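PDB 6RN5: CHAD domain protein from Streptomyces chartreusis, which probably binds inorganic polyphosphate through its CHAD domain, a helical fold that in this protein also carries copper-binding sites. Local coordinates for residues A[69-74]-A[284-289]. Sequence-based numbering, arbitrary orientation.
With SO4 (sulfate ion), chain G; SO4 (sulfate ion), chain F.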
ATOM      1  N   ILE A  69       4.595  18.005  34.409  1.00 29.36           N
ATOM      2  CA  ILE A  69       5.475  18.191  35.538  1.00 29.96           C
ATOM      3  C   ILE A  69       6.790  17.452  35.234  1.00 32.69           C
ATOM      4  O   ILE A  69       7.894  17.989  35.422  1.00 30.51           O
ATOM      5  CB  ILE A  69       4.799  17.661  36.797  1.00 28.81           C
ATOM      6  CG1 ILE A  69       3.599  18.540  37.134  1.00 29.86           C
ATOM      7  CG2 ILE A  69       5.750  17.638  37.953  1.00 28.35           C
ATOM      8  CD1 ILE A  69       2.731  18.005  38.270  1.00 31.91           C
ATOM      9  N   SER A  70       6.649  16.246  34.702  1.00 30.68           N
ATOM     10  CA  SER A  70       7.771  15.419  34.410  1.00 35.44           C
ATOM     11  C   SER A  70       8.659  16.108  33.362  1.00 33.83           C
ATOM     12  O   SER A  70       9.891  16.169  33.508  1.00 28.87           O
ATOM     13  CB  SER A  70       7.278  14.030  33.976  1.00 36.06           C
ATOM     14  OG  SER A  70       8.349  13.138  33.987  1.00 46.47           O
ATOM     15  N   ALA A  71       8.034  16.680  32.342  1.00 32.24           N
ATOM     16  CA  ALA A  71       8.769  17.438  31.325  1.00 32.19           C
ATOM     17  C   ALA A  71       9.526  18.628  31.908  1.00 30.84           C
ATOM     18  O   ALA A  71      10.693  18.882  31.583  1.00 32.96           O
ATOM     19  CB  ALA A  71       7.824  17.926  30.227  1.00 30.41           C
ATOM     20  N   THR A  72       8.839  19.369  32.750  1.00 30.46           N
ATOM     21  CA  THR A  72       9.374  20.573  33.351  1.00 31.05           C
ATOM     22  C   THR A  72      10.608  20.244  34.193  1.00 30.75           C
ATOM     23  O   THR A  72      11.608  20.959  34.144  1.00 31.54           O
ATOM     24  CB  THR A  72       8.298  21.240  34.181  1.00 31.71           C
ATOM     25  OG1 THR A  72       7.225  21.613  33.307  1.00 31.91           O
ATOM     26  CG2 THR A  72       8.802  22.486  34.849  1.00 35.53           C
ATOM     27  N   LEU A  73      10.529  19.149  34.934  1.00 31.29           N
ATOM     28  CA  LEU A  73      11.624  18.708  35.780  1.00 35.70           C
ATOM     29  C   LEU A  73      12.810  18.241  34.932  1.00 36.44           C
ATOM     30  O   LEU A  73      13.879  18.083  35.441  1.00 39.29           O
ATOM     31  CB  LEU A  73      11.160  17.612  36.746  1.00 35.34           C
ATOM     32  CG  LEU A  73      10.664  18.130  38.112  1.00 35.02           C
ATOM     33  CD1 LEU A  73       9.641  19.232  38.012  1.00 33.80           C
ATOM     34  CD2 LEU A  73      10.088  16.994  38.931  1.00 37.53           C
ATOM     35  N   HIS A  74      12.602  18.000  33.644  1.00 34.26           N
ATOM     36  CA  HIS A  74      13.678  17.574  32.769  1.00 34.65           C
ATOM     37  C   HIS A  74      14.310  18.827  32.215  1.00 33.91           C
ATOM     38  O   HIS A  74      15.476  19.056  32.435  1.00 33.94           O
ATOM     39  CB  HIS A  74      13.145  16.678  31.621  1.00 34.30           C
ATOM     40  CG  HIS A  74      14.211  16.146  30.732  1.00 35.13           C
ATOM     41  ND1 HIS A  74      14.538  16.722  29.528  1.00 37.03           N
ATOM     42  CD2 HIS A  74      15.055  15.103  30.891  1.00 42.44           C
ATOM     43  CE1 HIS A  74      15.518  16.044  28.969  1.00 37.68           C
ATOM     44  NE2 HIS A  74      15.849  15.051  29.772  1.00 39.70           N
ATOM     45  N   LEU A 284       9.521  16.924  20.793  1.00 26.49           N
ATOM     46  CA  LEU A 284       8.581  17.970  20.389  1.00 30.80           C
ATOM     47  C   LEU A 284       7.660  18.311  21.553  1.00 30.10           C
ATOM     48  O   LEU A 284       7.397  19.468  21.856  1.00 31.42           O
ATOM     49  CB  LEU A 284       7.827  17.558  19.130  1.00 31.41           C
ATOM     50  CG  LEU A 284       6.642  18.474  18.810  1.00 36.91           C
ATOM     51  CD1 LEU A 284       7.123  19.881  18.594  1.00 44.44           C
ATOM     52  CD2 LEU A 284       5.949  17.973  17.562  1.00 42.54           C
ATOM     53  N   ARG A 285       7.228  17.284  22.251  1.00 31.21           N
ATOM     54  CA  ARG A 285       6.414  17.483  23.431  1.00 34.42           C
ATOM     55  C   ARG A 285       7.132  18.234  24.551  1.00 32.82           C
ATOM     56  O   ARG A 285       6.564  19.153  25.160  1.00 28.67           O
ATOM     57  CB  ARG A 285       5.853  16.160  23.918  1.00 37.96           C
ATOM     58  CG  ARG A 285       4.507  16.414  24.559  1.00 46.02           C
ATOM     59  CD  ARG A 285       3.692  15.181  24.746  1.00 50.06           C
ATOM     60  NE  ARG A 285       4.417  14.167  25.495  1.00 53.41           N
ATOM     61  CZ  ARG A 285       3.965  12.922  25.672  1.00 55.33           C
ATOM     62  NH1 ARG A 285       2.770  12.575  25.197  1.00 47.97           N
ATOM     63  NH2 ARG A 285       4.694  12.031  26.336  1.00 54.03           N
ATOM     64  N   LEU A 286       8.410  17.886  24.773  1.00 32.33           N
ATOM     65  CA  LEU A 286       9.251  18.609  25.719  1.00 30.20           C
ATOM     66  C   LEU A 286       9.292  20.080  25.380  1.00 29.28           C
ATOM     67  O   LEU A 286       9.187  20.917  26.270  1.00 30.90           O
ATOM     68  CB  LEU A 286      10.669  17.998  25.771  1.00 30.89           C
ATOM     69  CG  LEU A 286      10.677  16.626  26.477  1.00 33.21           C
ATOM     70  CD1 LEU A 286      12.028  15.857  26.400  1.00 34.62           C
ATOM     71  CD2 LEU A 286      10.308  16.835  27.927  1.00 37.20           C
ATOM     72  N   HIS A 287       9.448  20.378  24.094  1.00 30.27           N
ATOM     73  CA  HIS A 287       9.509  21.758  23.592  1.00 35.71           C
ATOM     74  C   HIS A 287       8.148  22.468  23.809  1.00 32.34           C
ATOM     75  O   HIS A 287       8.093  23.570  24.240  1.00 30.21           O
ATOM     76  CB  HIS A 287       9.935  21.735  22.084  1.00 35.14           C
ATOM     77  CG  HIS A 287       9.807  23.046  21.381  1.00 35.84           C
ATOM     78  ND1 HIS A 287      10.465  24.188  21.795  1.00 38.65           N
ATOM     79  CD2 HIS A 287       9.122  23.392  20.262  1.00 38.07           C
ATOM     80  CE1 HIS A 287      10.184  25.177  20.964  1.00 36.74           C
ATOM     81  NE2 HIS A 287       9.374  24.720  20.022  1.00 39.59           N
ATOM     82  N   ARG A 288       7.050  21.777  23.598  1.00 36.14           N
ATOM     83  CA  ARG A 288       5.746  22.429  23.745  1.00 36.16           C
ATOM     84  C   ARG A 288       5.527  22.858  25.165  1.00 33.06           C
ATOM     85  O   ARG A 288       5.121  23.977  25.418  1.00 32.45           O
ATOM     86  CB  ARG A 288       4.628  21.503  23.266  1.00 41.19           C
ATOM     87  CG  ARG A 288       4.384  21.603  21.744  1.00 46.84           C
ATOM     88  CD  ARG A 288       2.854  21.569  21.501  1.00 50.73           C
ATOM     89  NE  ARG A 288       2.414  20.283  21.976  1.00 48.05           N
ATOM     90  CZ  ARG A 288       1.541  19.993  22.930  1.00 47.74           C
ATOM     91  NH1 ARG A 288       0.793  20.898  23.540  1.00 51.44           N
ATOM     92  NH2 ARG A 288       1.372  18.709  23.208  1.00 45.10           N
ATOM     93  N   TYR A 289       5.908  21.993  26.086  1.00 31.36           N
ATOM     94  CA  TYR A 289       5.659  22.214  27.499  1.00 31.97           C
ATOM     95  C   TYR A 289       6.610  23.208  28.088  1.00 31.59           C
ATOM     96  O   TYR A 289       6.280  23.834  29.077  1.00 29.62           O
ATOM     97  CB  TYR A 289       5.757  20.896  28.276  1.00 33.22           C
ATOM     98  CG  TYR A 289       4.741  19.847  27.903  1.00 34.31           C
ATOM     99  CD1 TYR A 289       3.549  20.178  27.254  1.00 34.90           C
ATOM    100  CD2 TYR A 289       4.939  18.519  28.268  1.00 33.60           C
ATOM    101  CE1 TYR A 289       2.604  19.208  26.969  1.00 35.56           C
ATOM    102  CE2 TYR A 289       4.010  17.555  27.978  1.00 33.55           C
ATOM    103  CZ  TYR A 289       2.839  17.887  27.329  1.00 35.89           C
ATOM    104  OH  TYR A 289       1.901  16.883  27.015  1.00 37.23           O
TER
HETATM  105  S   SO4 G 406      -1.174  17.727  25.344  1.00 43.77           S
HETATM  106  O1  SO4 G 406      -1.310  17.268  26.713  1.00 40.56           O
HETATM  107  O2  SO4 G 406      -1.631  19.137  25.316  1.00 41.89           O
HETATM  108  O3  SO4 G 406      -1.998  16.931  24.428  1.00 47.64           O
HETATM  109  O4  SO4 G 406       0.243  17.536  24.943  1.00 51.23           O
HETATM  110  S   SO4 F 405       1.996   8.988  25.837  1.00 75.10           S
HETATM  111  O1  SO4 F 405       2.087   9.488  27.242  1.00 79.86           O
HETATM  112  O2  SO4 F 405       1.008   9.787  25.102  1.00 73.23           O
HETATM  113  O3  SO4 F 405       3.329   9.062  25.117  1.00 71.84           O
HETATM  114  O4  SO4 F 405       1.470   7.607  25.921  1.00 76.92           O
HETATM  115  O   HOH W   1       9.590  20.771  28.927  1.00 27.98           O
HETATM  116  O   HOH W   2       8.128  22.434  30.655  1.00 27.93           O
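In the all-helical CHAD fold, Ala-71 of helix 56-75 meets Leu-286 and Tyr-289 of helix 274-295 where the two helices pass almost perpendicular to each other, the axes of the short segments 9.3 Å apart at an angle of 88°. The methyl of Ala-71 points at the other helix and fits between two side chains one turn apart. On one side it touches a methyl of Leu-286, CB to CD2 at 3.6 Å; on the other it lies in the plane of the Tyr-289 ring, at its edge, with CB 3.5 Å from CD2. The second methyl of Leu-286, CD1, reaches the imidazole of His-74, whose side chain crosses it at about a right angle. The direct contact is thus apolar, and water bridges the helices beside it: one molecule donates to Leu-286 O and, weakly, to Ala-71 O; a second donates to the side-chain OG1 of Thr-72 and, weakly, to Tyr-289 O.

The hydroxyl end of Tyr-289 belongs to a basic, anion-binding cluster. Its phenol OH donates to sulfate G, and Arg-67 also bonds to this hydroxyl, while the guanidinium of Arg-288 meets the same sulfate with its edge. Arg-285 turns its guanidinium edge to sulfate F through two weak bonds. Both anions probably come from the crystallisation liquor, yet such a cluster is consistent with a place where polyphosphate could bind. Chi1 of -63° sets CG of Tyr-289 beside the backbone N and chi2 of -20° turns the CD2 edge to Ala-71, while the OH comes within 2.7 Å of sulfate G O4.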